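Local coordinates for protein (sliding clamp) (Enterobacteria phage RB69, PDB 1B77) that probably encircles DNA as a trimeric ring and tethers the replicative polymerase to its template, thereby conferring processivity, at residues A[48-53]-A[73-78]. Sequence-based numbering, arbitrary orientation.
Sequences IDFDVA and ISMHTD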
loop_
_atom_site.group_PDB
_atom_site.type_symbol
_atom_site.label_atom_id
_atom_site.label_comp_id
_atom_site.label_asym_id
_atom_site.label_seq_id
_atom_site.Cartn_x
_atom_site.Cartn_y
_atom_site.Cartn_z
ATOM N N ILE A 48 -7.671 30.512 -16.351
ATOM C CA ILE A 48 -7.618 30.933 -14.955
ATOM C C ILE A 48 -8.180 32.356 -14.919
ATOM O O ILE A 48 -7.644 33.250 -15.581
ATOM C CB ILE A 48 -6.177 30.935 -14.436
ATOM C CG1 ILE A 48 -5.615 29.512 -14.491
ATOM C CG2 ILE A 48 -6.132 31.506 -13.036
ATOM C CD1 ILE A 48 -4.161 29.402 -14.084
ATOM N N ASP A 49 -9.250 32.566 -14.152
ATOM C CA ASP A 49 -9.892 33.879 -14.097
ATOM C C ASP A 49 -9.714 34.718 -12.841
ATOM O O ASP A 49 -10.446 35.679 -12.621
ATOM C CB ASP A 49 -11.383 33.749 -14.430
ATOM C CG ASP A 49 -12.117 32.798 -13.501
ATOM O OD1 ASP A 49 -11.579 32.469 -12.420
ATOM O OD2 ASP A 49 -13.248 32.391 -13.856
ATOM N N PHE A 50 -8.757 34.353 -12.001
ATOM C CA PHE A 50 -8.452 35.145 -10.819
ATOM C C PHE A 50 -7.082 34.722 -10.322
ATOM O O PHE A 50 -6.671 33.579 -10.523
ATOM C CB PHE A 50 -9.526 35.007 -9.721
ATOM C CG PHE A 50 -9.607 33.649 -9.086
ATOM C CD1 PHE A 50 -10.216 32.588 -9.747
ATOM C CD2 PHE A 50 -9.114 33.444 -7.798
ATOM C CE1 PHE A 50 -10.333 31.345 -9.139
ATOM C CE2 PHE A 50 -9.228 32.201 -7.180
ATOM C CZ PHE A 50 -9.842 31.148 -7.853
ATOM N N ASP A 51 -6.354 35.652 -9.721
ATOM C CA ASP A 51 -5.027 35.342 -9.218
ATOM C C ASP A 51 -5.111 34.900 -7.763
ATOM O O ASP A 51 -5.814 35.509 -6.949
ATOM C CB ASP A 51 -4.115 36.559 -9.355
ATOM C CG ASP A 51 -4.166 37.152 -10.748
ATOM O OD1 ASP A 51 -3.387 36.696 -11.614
ATOM O OD2 ASP A 51 -5.006 38.058 -10.980
ATOM N N VAL A 52 -4.407 33.823 -7.440
ATOM C CA VAL A 52 -4.434 33.310 -6.080
ATOM C C VAL A 52 -3.261 32.376 -5.831
ATOM O O VAL A 52 -2.871 31.595 -6.699
ATOM C CB VAL A 52 -5.769 32.563 -5.801
ATOM C CG1 VAL A 52 -5.851 31.310 -6.664
ATOM C CG2 VAL A 52 -5.900 32.235 -4.303
ATOM N N ALA A 53 -2.697 32.477 -4.636
ATOM C CA ALA A 53 -1.577 31.649 -4.256
ATOM C C ALA A 53 -2.072 30.476 -3.422
ATOM O O ALA A 53 -2.920 30.636 -2.546
ATOM C CB ALA A 53 -0.567 32.468 -3.459
ATOM N N ILE A 73 -14.913 27.121 -9.613
ATOM C CA ILE A 73 -14.083 27.646 -8.540
ATOM C C ILE A 73 -13.789 29.124 -8.754
ATOM O O ILE A 73 -13.452 29.547 -9.858
ATOM C CB ILE A 73 -12.764 26.855 -8.405
ATOM C CG1 ILE A 73 -11.803 27.617 -7.495
ATOM C CG2 ILE A 73 -12.170 26.589 -9.763
ATOM C CD1 ILE A 73 -10.470 26.945 -7.297
ATOM N N SER A 74 -13.924 29.902 -7.685
ATOM C CA SER A 74 -13.706 31.340 -7.739
ATOM C C SER A 74 -13.252 31.853 -6.382
ATOM O O SER A 74 -13.135 31.086 -5.424
ATOM C CB SER A 74 -15.006 32.043 -8.116
ATOM O OG SER A 74 -15.989 31.811 -7.120
ATOM N N MET A 75 -13.004 33.155 -6.298
ATOM C CA MET A 75 -12.574 33.740 -5.042
ATOM C C MET A 75 -13.788 34.150 -4.214
ATOM O O MET A 75 -14.689 34.829 -4.692
ATOM C CB MET A 75 -11.668 34.943 -5.290
ATOM C CG MET A 75 -10.962 35.417 -4.024
ATOM S SD MET A 75 -9.901 36.854 -4.264
ATOM C CE MET A 75 -8.432 36.045 -4.994
ATOM N N HIS A 76 -13.799 33.719 -2.963
ATOM C CA HIS A 76 -14.899 34.008 -2.060
ATOM C C HIS A 76 -14.814 35.408 -1.462
ATOM O O HIS A 76 -13.791 36.084 -1.553
ATOM C CB HIS A 76 -14.913 32.983 -0.927
ATOM C CG HIS A 76 -16.157 33.016 -0.103
ATOM N ND1 HIS A 76 -16.158 32.839 1.263
ATOM C CD2 HIS A 76 -17.459 33.180 -0.458
ATOM C CE1 HIS A 76 -17.395 32.896 1.716
ATOM N NE2 HIS A 76 -18.203 33.101 0.691
ATOM N N THR A 77 -15.905 35.815 -0.825
ATOM C CA THR A 77 -16.019 37.115 -0.183
ATOM C C THR A 77 -14.903 37.420 0.810
ATOM O O THR A 77 -14.537 38.581 0.992
ATOM C CB THR A 77 -17.354 37.224 0.560
ATOM O OG1 THR A 77 -18.426 37.116 -0.380
ATOM C CG2 THR A 77 -17.453 38.550 1.281
ATOM N N ASP A 78 -14.364 36.391 1.456
ATOM C CA ASP A 78 -13.301 36.607 2.434
ATOM C C ASP A 78 -11.878 36.574 1.866
ATOM O O ASP A 78 -10.905 36.644 2.617
ATOM C CB ASP A 78 -13.424 35.591 3.575
ATOM C CG ASP A 78 -13.389 34.148 3.089
ATOM O OD1 ASP A 78 -13.300 33.922 1.863
ATOM O OD2 ASP A 78 -13.451 33.236 3.945
#
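F50 lays one ring face against the backbone of 73-78, with M75 N 3.9 Å above the ring centre and S74 C displaced toward the rim. A worked case of an aromatic ring packing on a peptide plane, the contact has no hydrogen bond between its segments. The ring atom CE1 lies 3.7 Å from S74 CA, while CZ meets I73 CG1 at 4.1 Å. CD2 touches M75 CB at 3.9 Å, and M75, bent at its last torsion (chi3 -79°), brings CE back to 3.9 Å from the same CD2. The M75 side chain crosses F50 at a slant, and its methyl sits 3.3 Å from D51 O and, more loosely, beside V52 CB. CB of F50 points toward 73-78, CG stands between the backbone N and carbonyl carbon (chi1 68°), and chi2 near -77° turns the ring; D49 OD1 lies in plane at the ring edge. Outside the pair, D49 OD2 accepts a hydrogen bond from the M1 amine, and D51 OD2 one from Q25 NE2. The side chains of V52 and I73 both touch I81. Here strand 72-75, outermost in the antiparallel sheet with 81-84 and 88-92, packs against the loop entering strand 52-54, within the N-terminal part of a DNA-clamp fold.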